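Local coordinates for hydrogenase expression/formation protein (hypb) (Archaeoglobus fulgidus, PDB 2WSM) that probably binds and hydrolyses GTP and binds nickel and zinc, as expected of a HypB-type hydrogenase maturation factor, at residues Ile47-Thr50 with Ile51-Ile54. Numbering follows the deposited sequence.
Sequences IERT and IERI
Ile-47 and Ile-51 pack one helical turn apart on the buried side of helix 43-54, CG2 of Ile-47 meeting CD1 of Ile-51 at 3.7 Å. Ile-47 also lies on Leu-113 of strand 111-118, while Ile-51 reaches Phe-79 and Ile-81. Thr-50 and Ile-54 run side by side, with CG2 of Thr-50 4.0 Å from CD1 of Ile-54; OG1 of Thr-50, anti to the carbonyl carbon (chi1 -62°), bonds Leu-46 O and Trp-204 NE1. Beneath the side chains, i to i+4 bonds run from Ile-51 N to Ile-47 O (3.0 Å) through Ile-54 N to Thr-50 O (3.1 Å), Arg-53 N being shared between Arg-49 O and, weakly, Thr-50 O. The partly exposed side is looser and polar. Glu-52 OE1 stops 4.0 Å from Arg-49 NE, beyond a salt bridge, although guanidinium and carboxylate planes are nearly parallel (9° apart). OE2 of Glu-52 pairs instead with Arg-75; an alanine in place of Glu-52 would probably leave Arg-75 without this salt-bridge partner. One water accepts from Arg-53 NH1 (2.6 Å) and weakly from Arg-49 NH2, linking arginines whose other partners include Glu-202 for Arg-53 and the Phe-201 ring for Arg-49. This helix, its first residues in a probable Walker A motif, completes the strand-loop-helix unit expected of a P-loop NTPase fold.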
ATOM      1  N   ILE A  47      21.026  -1.303  -7.526  1.00 20.72           N
ATOM      2  CA  ILE A  47      21.177  -0.132  -8.384  1.00 22.01           C
ATOM      3  C   ILE A  47      22.653   0.241  -8.568  1.00 25.72           C
ATOM      4  O   ILE A  47      23.101   0.512  -9.682  1.00 25.03           O
ATOM      5  CB  ILE A  47      20.378   1.068  -7.845  1.00 21.22           C
ATOM      6  CG1 ILE A  47      18.878   0.842  -8.056  1.00 18.05           C
ATOM      7  CG2 ILE A  47      20.819   2.367  -8.531  1.00 23.06           C
ATOM      8  CD1 ILE A  47      17.991   1.905  -7.384  1.00 16.89           C
ATOM      9  N   GLU A  48      23.410   0.234  -7.479  1.00 23.30           N
ATOM     10  CA  GLU A  48      24.841   0.503  -7.562  1.00 25.42           C
ATOM     11  C   GLU A  48      25.526  -0.534  -8.441  1.00 28.48           C
ATOM     12  O   GLU A  48      26.198  -0.186  -9.412  1.00 29.04           O
ATOM     13  CB  GLU A  48      25.466   0.511  -6.167  1.00 30.65           C
ATOM     14  CG  GLU A  48      24.848   1.545  -5.233  1.00 33.31           C
ATOM     15  CD  GLU A  48      25.096   1.247  -3.765  1.00 39.91           C
ATOM     16  OE1 GLU A  48      25.321   0.063  -3.430  1.00 38.70           O
ATOM     17  OE2 GLU A  48      25.048   2.194  -2.946  1.00 38.12           O
ATOM     18  N   ARG A  49      25.353  -1.810  -8.098  1.00 28.87           N
ATOM     19  CA  ARG A  49      25.959  -2.895  -8.864  1.00 28.81           C
ATOM     20  C   ARG A  49      25.633  -2.766 -10.351  1.00 25.09           C
ATOM     21  O   ARG A  49      26.477  -3.017 -11.200  1.00 33.02           O
ATOM     22  CB  ARG A  49      25.518  -4.261  -8.325  1.00 28.62           C
ATOM     23  CG  ARG A  49      25.997  -4.567  -6.903  1.00 33.74           C
ATOM     24  CD  ARG A  49      27.510  -4.812  -6.852  1.00 39.24           C
ATOM     25  NE  ARG A  49      27.945  -5.628  -7.979  1.00 40.60           N
ATOM     26  CZ  ARG A  49      28.008  -6.954  -7.966  1.00 44.51           C
ATOM     27  NH1 ARG A  49      27.688  -7.620  -6.867  1.00 44.09           N
ATOM     28  NH2 ARG A  49      28.403  -7.611  -9.049  1.00 45.27           N
ATOM     29  N   THR A  50      24.411  -2.358 -10.662  1.00 25.85           N
ATOM     30  CA  THR A  50      24.016  -2.146 -12.049  1.00 28.95           C
ATOM     31  C   THR A  50      24.845  -1.039 -12.689  1.00 28.32           C
ATOM     32  O   THR A  50      25.351  -1.177 -13.801  1.00 29.38           O
ATOM     33  CB  THR A  50      22.547  -1.727 -12.144  1.00 22.72           C
ATOM     34  OG1 THR A  50      21.715  -2.771 -11.632  1.00 22.09           O
ATOM     35  CG2 THR A  50      22.169  -1.416 -13.586  1.00 23.85           C
ATOM     36  N   ILE A  51      24.949   0.076 -11.978  1.00 29.98           N
ATOM     37  CA  ILE A  51      25.708   1.218 -12.444  1.00 30.39           C
ATOM     38  C   ILE A  51      27.156   0.808 -12.703  1.00 34.38           C
ATOM     39  O   ILE A  51      27.758   1.208 -13.700  1.00 29.33           O
ATOM     40  CB  ILE A  51      25.621   2.368 -11.423  1.00 31.91           C
ATOM     41  CG1 ILE A  51      24.191   2.920 -11.401  1.00 25.56           C
ATOM     42  CG2 ILE A  51      26.624   3.469 -11.747  1.00 32.68           C
ATOM     43  CD1 ILE A  51      23.881   3.748 -10.188  1.00 30.89           C
ATOM     44  N   GLU A  52      27.689  -0.029 -11.819  1.00 32.45           N
ATOM     45  CA  GLU A  52      29.071  -0.476 -11.920  1.00 35.25           C
ATOM     46  C   GLU A  52      29.306  -1.365 -13.133  1.00 37.35           C
ATOM     47  O   GLU A  52      30.355  -1.292 -13.768  1.00 38.37           O
ATOM     48  CB  GLU A  52      29.492  -1.193 -10.641  1.00 34.19           C
ATOM     49  CG  GLU A  52      29.830  -0.241  -9.510  1.00 39.20           C
ATOM     50  CD  GLU A  52      29.618  -0.844  -8.134  1.00 45.09           C
ATOM     51  OE1 GLU A  52      29.801  -2.072  -7.978  1.00 45.32           O
ATOM     52  OE2 GLU A  52      29.272  -0.077  -7.209  1.00 48.81           O
ATOM     53  N   ARG A  53      28.320  -2.190 -13.462  1.00 35.07           N
ATOM     54  CA  ARG A  53      28.481  -3.172 -14.526  1.00 36.97           C
ATOM     55  C   ARG A  53      28.289  -2.592 -15.931  1.00 33.32           C
ATOM     56  O   ARG A  53      29.060  -2.896 -16.835  1.00 46.77           O
ATOM     57  CB  ARG A  53      27.554  -4.373 -14.298  1.00 33.88           C
ATOM     58  CG  ARG A  53      27.341  -5.245 -15.530  1.00 36.02           C
ATOM     59  CD  ARG A  53      28.594  -6.029 -15.912  1.00 40.58           C
ATOM     60  NE  ARG A  53      29.031  -6.912 -14.833  1.00 41.25           N
ATOM     61  CZ  ARG A  53      28.681  -8.191 -14.716  1.00 42.49           C
ATOM     62  NH1 ARG A  53      29.134  -8.913 -13.697  1.00 40.90           N
ATOM     63  NH2 ARG A  53      27.881  -8.752 -15.615  1.00 44.97           N
ATOM     64  N   ILE A  54      27.275  -1.758 -16.116  1.00 33.56           N
ATOM     65  CA  ILE A  54      26.963  -1.245 -17.451  1.00 37.96           C
ATOM     66  C   ILE A  54      26.955   0.280 -17.554  1.00 34.38           C
ATOM     67  O   ILE A  54      26.539   0.828 -18.573  1.00 33.96           O
ATOM     68  CB  ILE A  54      25.598  -1.771 -17.966  1.00 39.19           C
ATOM     69  CG1 ILE A  54      24.484  -1.435 -16.971  1.00 28.88           C
ATOM     70  CG2 ILE A  54      25.663  -3.274 -18.255  1.00 35.44           C
ATOM     71  CD1 ILE A  54      23.089  -1.649 -17.518  1.00 29.76           C
TER
HETATM   72  O   HOH W   1      30.046  -7.595 -11.637  1.00 43.91           O